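Local coordinates for nitrogenase molybdenum-iron protein beta chain (Clostridium pasteurianum, PDB 4WES) that forms, with the alpha chain, the molybdenum-iron component of nitrogenase, which reduces dinitrogen to ammonium, and shares an [8Fe-7S] cluster with that chain, at residues R265-V270 against D274-A279; V315-L318 against E323-A326; F330-G335 against A356-A361; V386-S391 against E435-V440. All coordinates share one frame; numbering follows the deposited sequence.

Interaction 1 of 4, residues R265-V270 against D274-A279; sequences RTPIGV and DEFIMA
Val270 and Asp274 make the tight end of this contact. Val270 lies in the first turn of helix 270-284, and its O accepts the backbone N of Asp274 at 2.8 Å. The bond is nearly straight, with an N-H...O angle of 167°. The two side chains run side by side in the same direction. Val270 CG1, anti to the backbone N (chi1 -179°), reaches Asp274 OD2 at 3.6 Å. The carboxylate is held from outside: Asp274 OD1 takes a salt bridge from Arg296 and a hydrogen bond from Tyr427. Such partners would favour the charged form.

At the other end, Pro267 touches Phe276 more lightly, CB to CB at 4.0 Å. Pro267 is the centre of an inverse gamma turn, in which Ile268 N binds Thr266 O.

The wet side lies at Arg265 and exposed Glu275, whose charged groups do not meet. Two waters span the gap. One accepts from Arg265 N and donates to Glu275 OE1; the other accepts from Arg265 NH1 and donates to the same oxygen.

Gly269 is the N-cap of helix 270-284. The turn leads from strand 261-264 into that helix, with helix 290-305 packed on Val270 and helix 321-333 beside Arg265, Thr266 and Ile268.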
# COMPACT_ATOMS: atom_id res chain seq x y z
N ARG B 265 9.23 26.71 0.40
CA ARG B 265 8.13 25.76 0.42
C ARG B 265 8.49 24.54 1.27
O ARG B 265 9.67 24.13 1.37
CB ARG B 265 7.89 25.29 -0.98
CG ARG B 265 7.08 26.24 -1.76
CD ARG B 265 6.66 25.62 -3.09
NE ARG B 265 5.84 26.59 -3.69
CZ ARG B 265 5.49 26.64 -4.94
NH1 ARG B 265 5.95 25.74 -5.80
NH2 ARG B 265 4.71 27.61 -5.35
N THR B 266 7.47 23.94 1.85
CA THR B 266 7.67 22.61 2.41
C THR B 266 8.33 21.74 1.35
O THR B 266 7.84 21.71 0.23
CB THR B 266 6.32 22.01 2.81
OG1 THR B 266 5.64 22.89 3.71
CG2 THR B 266 6.49 20.67 3.45
N PRO B 267 9.42 21.02 1.70
CA PRO B 267 10.18 20.38 0.62
C PRO B 267 9.56 19.04 0.23
O PRO B 267 10.02 17.98 0.67
CB PRO B 267 11.61 20.25 1.22
CG PRO B 267 11.39 20.24 2.69
CD PRO B 267 10.24 21.21 2.92
N ILE B 268 8.51 19.10 -0.58
CA ILE B 268 7.85 17.94 -1.17
C ILE B 268 8.02 18.01 -2.67
O ILE B 268 7.66 19.02 -3.29
CB ILE B 268 6.35 17.87 -0.78
CG1 ILE B 268 6.18 17.75 0.73
CG2 ILE B 268 5.67 16.72 -1.52
CD1 ILE B 268 4.75 17.91 1.20
N GLY B 269 8.54 16.93 -3.25
CA GLY B 269 8.73 16.84 -4.70
C GLY B 269 10.08 17.33 -5.18
O GLY B 269 11.00 17.56 -4.38
N VAL B 270 10.18 17.52 -6.49
CA VAL B 270 11.47 17.82 -7.10
C VAL B 270 11.89 19.25 -6.84
O VAL B 270 12.90 19.51 -6.17
CB VAL B 270 11.48 17.50 -8.61
CG1 VAL B 270 12.86 17.79 -9.21
CG2 VAL B 270 11.07 16.06 -8.90
N ASP B 274 14.68 20.54 -4.26
CA ASP B 274 15.82 21.21 -4.89
C ASP B 274 16.02 22.59 -4.28
O ASP B 274 17.15 23.01 -4.01
CB ASP B 274 15.58 21.37 -6.39
CG ASP B 274 15.78 20.10 -7.22
OD1 ASP B 274 16.21 19.05 -6.68
OD2 ASP B 274 15.47 20.19 -8.43
N GLU B 275 14.93 23.35 -4.11
CA GLU B 275 15.04 24.72 -3.57
C GLU B 275 15.58 24.73 -2.14
O GLU B 275 16.35 25.63 -1.73
CB GLU B 275 13.69 25.42 -3.64
CG GLU B 275 13.33 25.79 -5.08
CD GLU B 275 11.83 25.85 -5.39
OE1 GLU B 275 10.95 25.84 -4.47
OE2 GLU B 275 11.52 25.89 -6.62
N PHE B 276 15.20 23.75 -1.34
CA PHE B 276 15.73 23.59 0.01
C PHE B 276 17.21 23.26 -0.02
O PHE B 276 17.98 23.91 0.69
CB PHE B 276 14.90 22.48 0.72
CG PHE B 276 15.47 21.99 2.01
CD1 PHE B 276 15.41 22.78 3.15
CD2 PHE B 276 16.06 20.76 2.10
CE1 PHE B 276 15.94 22.32 4.35
CE2 PHE B 276 16.59 20.30 3.29
CZ PHE B 276 16.54 21.09 4.42
N ILE B 277 17.63 22.28 -0.80
CA ILE B 277 19.04 21.92 -0.88
C ILE B 277 19.87 23.11 -1.39
O ILE B 277 20.95 23.42 -0.86
CB ILE B 277 19.23 20.69 -1.78
CG1 ILE B 277 18.55 19.46 -1.18
CG2 ILE B 277 20.70 20.40 -2.05
CD1 ILE B 277 19.06 19.03 0.17
N MET B 278 19.37 23.81 -2.40
CA MET B 278 20.10 24.99 -2.92
C MET B 278 20.20 26.09 -1.89
O MET B 278 21.25 26.74 -1.78
CB MET B 278 19.47 25.51 -4.21
CG MET B 278 19.59 24.58 -5.40
SD MET B 278 21.26 24.22 -5.90
CE MET B 278 21.78 23.07 -4.63
N ALA B 279 19.14 26.32 -1.10
CA ALA B 279 19.21 27.33 -0.04
C ALA B 279 20.30 26.96 0.94
O ALA B 279 21.06 27.84 1.40
CB ALA B 279 17.88 27.46 0.67
O HOH W 1 11.05 26.58 -1.90
O HOH W 2 8.63 24.42 -5.61

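Interaction 2 of 4, residues V315-L318 against E323-A326; sequences VALL and EIIA
Leu317 and Leu318 of the strand meet one side chain of the following helix, Ile324. Earlier in the strand, Val315 turns to Ile331, farther along the same helix. Ala316 ties the strand into the sheet through backbone hydrogen bonds with Leu388 and Ile390.

Leu317 comes next and points at helix 321-333. Its CB lies 4.3 Å from Ile324 CD1, while its side chain also packs on Leu327 and Ser328 of the helix.

Leu318 points the other way, to Leu389. Here the backbone does the touching: Leu318 C is 3.8 Å from Ile324 CD1, and Leu318 O is 3.9 Å from the same methyl. Ile324 CG1 stands anti to the carbonyl carbon (chi1 -64°), and a further bend at chi2 (-63°) carries CD1 to the strand end. A single methyl thus rests on both a leucine CB and a carbonyl group. All three touching residues are buried, and the contact is one of van der Waals packing. Ile324 also packs on Phe350 of helix 348-360.

Strand 314-318, helix 321-333 and strand 337-343 form a beta-alpha-beta unit with parallel strands. This is the alternation of a Rossmann-like alpha/beta domain, and Ile324 belongs to the apolar layer between its sheet and helix.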
# COMPACT_ATOMS: atom_id res chain seq x y z
N VAL B 315 -6.32 14.59 -10.14
CA VAL B 315 -6.14 14.39 -8.70
C VAL B 315 -6.99 15.39 -7.91
O VAL B 315 -6.99 16.59 -8.20
CB VAL B 315 -4.65 14.54 -8.30
CG1 VAL B 315 -4.45 14.15 -6.85
CG2 VAL B 315 -3.75 13.74 -9.21
N ALA B 316 -7.68 14.89 -6.90
CA ALA B 316 -8.32 15.75 -5.88
C ALA B 316 -7.46 15.73 -4.64
O ALA B 316 -7.06 14.65 -4.19
CB ALA B 316 -9.71 15.23 -5.55
N LEU B 317 -7.17 16.91 -4.09
CA LEU B 317 -6.31 17.07 -2.93
C LEU B 317 -6.97 17.98 -1.91
O LEU B 317 -7.46 19.04 -2.28
CB LEU B 317 -4.93 17.73 -3.28
CG LEU B 317 -4.09 17.16 -4.36
CD1 LEU B 317 -4.40 17.79 -5.68
CD2 LEU B 317 -2.66 17.40 -3.95
N LEU B 318 -6.97 17.56 -0.65
CA LEU B 318 -7.42 18.42 0.43
C LEU B 318 -6.43 18.34 1.56
O LEU B 318 -6.00 17.25 1.93
CB LEU B 318 -8.78 17.99 1.06
CG LEU B 318 -9.97 17.97 0.13
CD1 LEU B 318 -10.14 16.59 -0.47
CD2 LEU B 318 -11.22 18.44 0.91
N GLU B 323 1.67 22.11 2.89
CA GLU B 323 1.86 20.78 2.33
C GLU B 323 1.14 20.61 1.00
O GLU B 323 1.65 19.97 0.08
CB GLU B 323 1.35 19.70 3.36
CG GLU B 323 -0.18 19.71 3.60
CD GLU B 323 -0.78 18.74 4.67
OE1 GLU B 323 0.10 18.12 5.37
OE2 GLU B 323 -2.14 18.54 4.69
N ILE B 324 -0.05 21.20 0.88
CA ILE B 324 -0.83 21.03 -0.36
C ILE B 324 -0.28 21.91 -1.50
O ILE B 324 -0.32 21.50 -2.65
CB ILE B 324 -2.33 21.26 -0.11
CG1 ILE B 324 -2.90 20.20 0.83
CG2 ILE B 324 -3.11 21.30 -1.41
CD1 ILE B 324 -2.84 18.76 0.29
N ILE B 325 0.28 23.08 -1.19
CA ILE B 325 0.96 23.83 -2.22
C ILE B 325 2.09 22.99 -2.82
O ILE B 325 2.23 22.88 -4.03
CB ILE B 325 1.49 25.17 -1.67
CG1 ILE B 325 0.32 26.13 -1.40
CG2 ILE B 325 2.51 25.81 -2.62
CD1 ILE B 325 0.71 27.28 -0.50
N ALA B 326 2.96 22.46 -1.95
CA ALA B 326 4.11 21.72 -2.45
C ALA B 326 3.70 20.40 -3.13
O ALA B 326 4.24 20.04 -4.19
CB ALA B 326 5.07 21.46 -1.32

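Interaction 3 of 4, residues F330-G335 against A356-A361; sequences FIIELG and AMLAEA
Ile332 is the centre of this contact and meets three residues of helix 348-360 and its end. Its CD1 sits 3.7 Å from Met357 CG, and also 3.7 Å from Met357 O. The sulfur is close too, with Met357 SD 4.0 Å from Ile332 CD1. The two side chains cross at a slant. A looser touch joins Ile332 CD1 to Leu358 CD2 at 4.4 Å. The other branch, Ile332 CG2, reaches Ala361 CB at 3.8 Å, at the solvent-exposed border.

Torsions sort these partners. In Ile332, CG2 is anti to the backbone N, while CG1 is anti to the carbonyl carbon (chi1 -65°). One branch therefore serves Ala361 and the other Met357. Met357 CG stands between its own backbone N and carbonyl carbon (chi1 68°), and the chain bends again at chi3, which turns its end toward Ile325 of helix 321-333.

Farther out, Met357 is flanked by Ile325, Ser328 and Lys329 of that helix and by Arg265. Pro338 packs on both Ile332 and Leu358. Just beyond Ile332, Gly335 closes the helix in a Schellman motif; one of its two bonds joins Gly335 N to Ile332 O at 2.9 Å.

The contact pairs two helices consecutive in the chain. Strand 337-343 runs between them in sequence and touches both through Pro338, while helix 426-448 packs on helix 321-333 at Phe330 and Leu334.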
# COMPACT_ATOMS: atom_id res chain seq x y z
N PHE B 330 4.26 18.97 -6.97
CA PHE B 330 4.81 17.65 -7.27
C PHE B 330 3.88 16.88 -8.22
O PHE B 330 4.35 16.20 -9.14
CB PHE B 330 5.08 16.89 -5.99
CG PHE B 330 5.80 15.58 -6.17
CD1 PHE B 330 6.79 15.41 -7.12
CD2 PHE B 330 5.54 14.52 -5.32
CE1 PHE B 330 7.48 14.22 -7.23
CE2 PHE B 330 6.23 13.32 -5.43
CZ PHE B 330 7.22 13.17 -6.38
N ILE B 331 2.57 16.98 -8.00
CA ILE B 331 1.62 16.35 -8.92
C ILE B 331 1.85 16.83 -10.38
O ILE B 331 1.89 16.03 -11.30
CB ILE B 331 0.18 16.60 -8.43
CG1 ILE B 331 -0.10 15.86 -7.13
CG2 ILE B 331 -0.84 16.28 -9.51
CD1 ILE B 331 0.06 14.38 -7.14
N ILE B 332 2.02 18.15 -10.54
CA ILE B 332 2.34 18.69 -11.84
C ILE B 332 3.66 18.13 -12.38
O ILE B 332 3.78 17.73 -13.55
CB ILE B 332 2.34 20.22 -11.81
CG1 ILE B 332 0.92 20.75 -11.52
CG2 ILE B 332 2.85 20.80 -13.12
CD1 ILE B 332 0.87 22.24 -11.26
N GLU B 333 4.68 18.06 -11.51
CA GLU B 333 5.98 17.51 -11.90
C GLU B 333 5.91 16.07 -12.36
O GLU B 333 6.71 15.65 -13.18
CB GLU B 333 6.96 17.65 -10.74
CG GLU B 333 7.32 19.10 -10.41
CD GLU B 333 8.12 19.30 -9.14
OE1 GLU B 333 7.99 18.49 -8.21
OE2 GLU B 333 8.86 20.29 -9.10
N LEU B 334 4.95 15.31 -11.79
CA LEU B 334 4.73 13.92 -12.17
C LEU B 334 4.03 13.76 -13.52
O LEU B 334 3.94 12.64 -14.03
CB LEU B 334 3.92 13.20 -11.09
CG LEU B 334 4.70 13.00 -9.77
CD1 LEU B 334 3.77 12.64 -8.63
CD2 LEU B 334 5.80 11.97 -9.92
N GLY B 335 3.50 14.86 -14.07
CA GLY B 335 2.74 14.85 -15.28
C GLY B 335 1.26 14.71 -15.07
O GLY B 335 0.48 14.51 -16.03
N ALA B 356 -1.07 30.03 -9.80
CA ALA B 356 0.12 30.33 -10.59
C ALA B 356 0.78 29.07 -11.15
O ALA B 356 1.21 29.07 -12.32
CB ALA B 356 1.12 31.13 -9.77
N MET B 357 0.89 28.01 -10.37
CA MET B 357 1.52 26.79 -10.90
C MET B 357 0.64 26.13 -11.96
O MET B 357 1.17 25.57 -12.92
CB MET B 357 1.95 25.82 -9.80
CG MET B 357 0.79 25.18 -9.05
SD MET B 357 1.29 24.07 -7.74
CE MET B 357 2.07 25.20 -6.59
N LEU B 358 -0.70 26.19 -11.80
CA LEU B 358 -1.59 25.67 -12.83
C LEU B 358 -1.41 26.45 -14.12
O LEU B 358 -1.33 25.86 -15.20
CB LEU B 358 -3.04 25.71 -12.35
CG LEU B 358 -3.38 24.77 -11.21
CD1 LEU B 358 -4.75 25.13 -10.65
CD2 LEU B 358 -3.34 23.32 -11.64
N ALA B 359 -1.34 27.77 -14.01
CA ALA B 359 -1.18 28.59 -15.21
C ALA B 359 0.16 28.29 -15.88
O ALA B 359 0.21 28.22 -17.12
CB ALA B 359 -1.30 30.06 -14.86
N GLU B 360 1.23 28.14 -15.10
CA GLU B 360 2.55 27.89 -15.71
C GLU B 360 2.52 26.58 -16.49
O GLU B 360 3.16 26.46 -17.52
CB GLU B 360 3.65 27.85 -14.61
CG GLU B 360 5.06 27.49 -15.12
CD GLU B 360 6.09 27.35 -14.02
OE1 GLU B 360 5.79 27.69 -12.85
OE2 GLU B 360 7.23 26.89 -14.31
N ALA B 361 1.80 25.59 -15.98
CA ALA B 361 1.68 24.29 -16.64
C ALA B 361 0.61 24.26 -17.74
O ALA B 361 0.43 23.23 -18.42
CB ALA B 361 1.35 23.25 -15.59

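Interaction 4 of 4, residues V386-S391 against E435-V440; sequences VDLLIS and EEITNV
Leu388 lies across both Ile437 and Val440, crossing each at about a right angle. Its two methyls divide the work. CD2 meets Ile437 CG2 at 3.7 Å, and CD1 meets Val440 CG2 at 3.8 Å. The fork of the leucine thus spans one turn of helix 426-448. Leu388 CG is anti to the backbone N (chi1 -176°), which extends the branch from the strand toward the helix.

Ile437 offers its flank, with CG2 nearest and CG1 slightly behind, 4.2 Å from Leu388 CD2. Val440 CG2 stands between the backbone N and the carbonyl carbon of its own residue, which puts it toward Leu388 CD1. Ile390, two residues along the strand, points to the same side as Leu388, and its CD1 only grazes Ile437 CD1 at 4.5 Å. The interface is purely apolar.

Leu389 between them faces the other side of the sheet, near Leu318. Val440 packs also on Val407 and Pro405. Glu435 and Thr438, elsewhere on the helix, contact Tyr417 of the second copy of this subunit.

The axes of strand 388-391 and of segment 435-440 approach to 10.2 Å, their directions 138° apart. A helix laid against a parallel sheet through alternate strand side chains is characteristic of a Rossmann-like alpha/beta domain, as found in the NifD/NifK family.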
# COMPACT_ATOMS: atom_id res chain seq x y z
N VAL B 386 -12.49 12.03 -10.77
CA VAL B 386 -11.03 12.07 -10.69
C VAL B 386 -10.46 10.68 -10.63
O VAL B 386 -11.19 9.70 -10.49
CB VAL B 386 -10.54 12.90 -9.49
CG1 VAL B 386 -10.99 14.36 -9.61
CG2 VAL B 386 -11.02 12.31 -8.17
N ASP B 387 -9.15 10.60 -10.81
CA ASP B 387 -8.41 9.35 -10.84
C ASP B 387 -7.68 9.00 -9.53
O ASP B 387 -7.18 7.90 -9.37
CB ASP B 387 -7.39 9.39 -11.98
CG ASP B 387 -8.02 9.66 -13.31
OD1 ASP B 387 -8.94 8.87 -13.68
OD2 ASP B 387 -7.68 10.64 -13.99
N LEU B 388 -7.65 9.96 -8.61
CA LEU B 388 -6.83 9.85 -7.41
C LEU B 388 -7.32 10.90 -6.42
O LEU B 388 -7.63 12.01 -6.79
CB LEU B 388 -5.35 10.11 -7.75
CG LEU B 388 -4.30 9.96 -6.63
CD1 LEU B 388 -4.19 8.50 -6.19
CD2 LEU B 388 -2.95 10.49 -7.10
N LEU B 389 -7.36 10.49 -5.15
CA LEU B 389 -7.72 11.37 -4.03
C LEU B 389 -6.63 11.30 -3.01
O LEU B 389 -6.24 10.21 -2.59
CB LEU B 389 -9.05 10.92 -3.42
CG LEU B 389 -9.53 11.64 -2.17
CD1 LEU B 389 -9.79 13.11 -2.38
CD2 LEU B 389 -10.76 10.99 -1.59
N ILE B 390 -6.18 12.46 -2.56
CA ILE B 390 -5.13 12.59 -1.55
C ILE B 390 -5.62 13.50 -0.43
O ILE B 390 -5.95 14.66 -0.68
CB ILE B 390 -3.80 13.14 -2.13
CG1 ILE B 390 -3.36 12.35 -3.37
CG2 ILE B 390 -2.74 13.13 -1.05
CD1 ILE B 390 -2.11 12.87 -4.00
N SER B 391 -5.73 12.96 0.78
CA SER B 391 -6.25 13.73 1.90
C SER B 391 -5.99 12.99 3.19
O SER B 391 -5.47 11.87 3.19
CB SER B 391 -7.78 13.96 1.77
OG SER B 391 -8.53 12.77 2.04
N GLU B 435 5.70 5.74 -5.17
CA GLU B 435 5.36 4.34 -4.97
C GLU B 435 3.92 4.18 -4.48
O GLU B 435 3.17 3.36 -5.00
CB GLU B 435 6.34 3.69 -4.00
CG GLU B 435 6.04 2.23 -3.80
CD GLU B 435 6.81 1.54 -2.74
OE1 GLU B 435 7.35 2.23 -1.81
OE2 GLU B 435 6.85 0.30 -2.80
N GLU B 436 3.56 4.97 -3.48
CA GLU B 436 2.20 4.85 -2.94
C GLU B 436 1.13 5.20 -3.96
O GLU B 436 0.11 4.51 -4.09
CB GLU B 436 2.05 5.76 -1.73
CG GLU B 436 0.81 5.57 -0.92
CD GLU B 436 0.89 6.36 0.41
OE1 GLU B 436 1.69 7.35 0.56
OE2 GLU B 436 0.09 6.02 1.29
N ILE B 437 1.33 6.29 -4.70
CA ILE B 437 0.39 6.72 -5.72
C ILE B 437 0.24 5.65 -6.80
O ILE B 437 -0.87 5.29 -7.20
CB ILE B 437 0.83 8.08 -6.32
CG1 ILE B 437 0.63 9.22 -5.32
CG2 ILE B 437 0.08 8.37 -7.63
CD1 ILE B 437 1.32 10.51 -5.65
N THR B 438 1.38 5.18 -7.32
CA THR B 438 1.29 4.19 -8.39
C THR B 438 0.74 2.87 -7.86
O THR B 438 0.01 2.18 -8.59
CB THR B 438 2.60 4.05 -9.16
OG1 THR B 438 3.66 3.67 -8.30
CG2 THR B 438 2.97 5.34 -9.83
N ASN B 439 1.09 2.49 -6.64
CA ASN B 439 0.53 1.27 -6.06
C ASN B 439 -1.00 1.33 -6.04
O ASN B 439 -1.67 0.35 -6.37
CB ASN B 439 1.00 1.05 -4.62
CG ASN B 439 2.39 0.45 -4.49
OD1 ASN B 439 3.05 0.10 -5.46
ND2 ASN B 439 2.82 0.33 -3.25
N VAL B 440 -1.59 2.44 -5.56
CA VAL B 440 -3.04 2.47 -5.44
C VAL B 440 -3.74 2.54 -6.79
O VAL B 440 -4.82 1.94 -6.99
CB VAL B 440 -3.56 3.60 -4.50
CG1 VAL B 440 -3.10 3.39 -3.09
CG2 VAL B 440 -3.30 5.01 -4.97

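In the fold
Interactions 2, 3 and 4 belong to one alpha/beta domain built round the sheet with strands 314-318 and 388-391. These neighbours bind through Ala316, whose N lies 2.9 Å from Leu388 O and whose O lies 2.9 Å from Ile390 N, joining interactions 2 and 4. Interactions 2 and 3 share helix 321-333, their centres about 11 Å apart. Ile331 CD1 and Ile390 CD1, 4.1 Å apart, link interactions 3 and 4. Interaction 1 docks on the same helix: Val270 N and Glu333 OE1 are 2.9 Å apart, a probable hydrogen bond. It does not touch interaction 4. All four lie away from the [8Fe-7S] cluster and the iron sites.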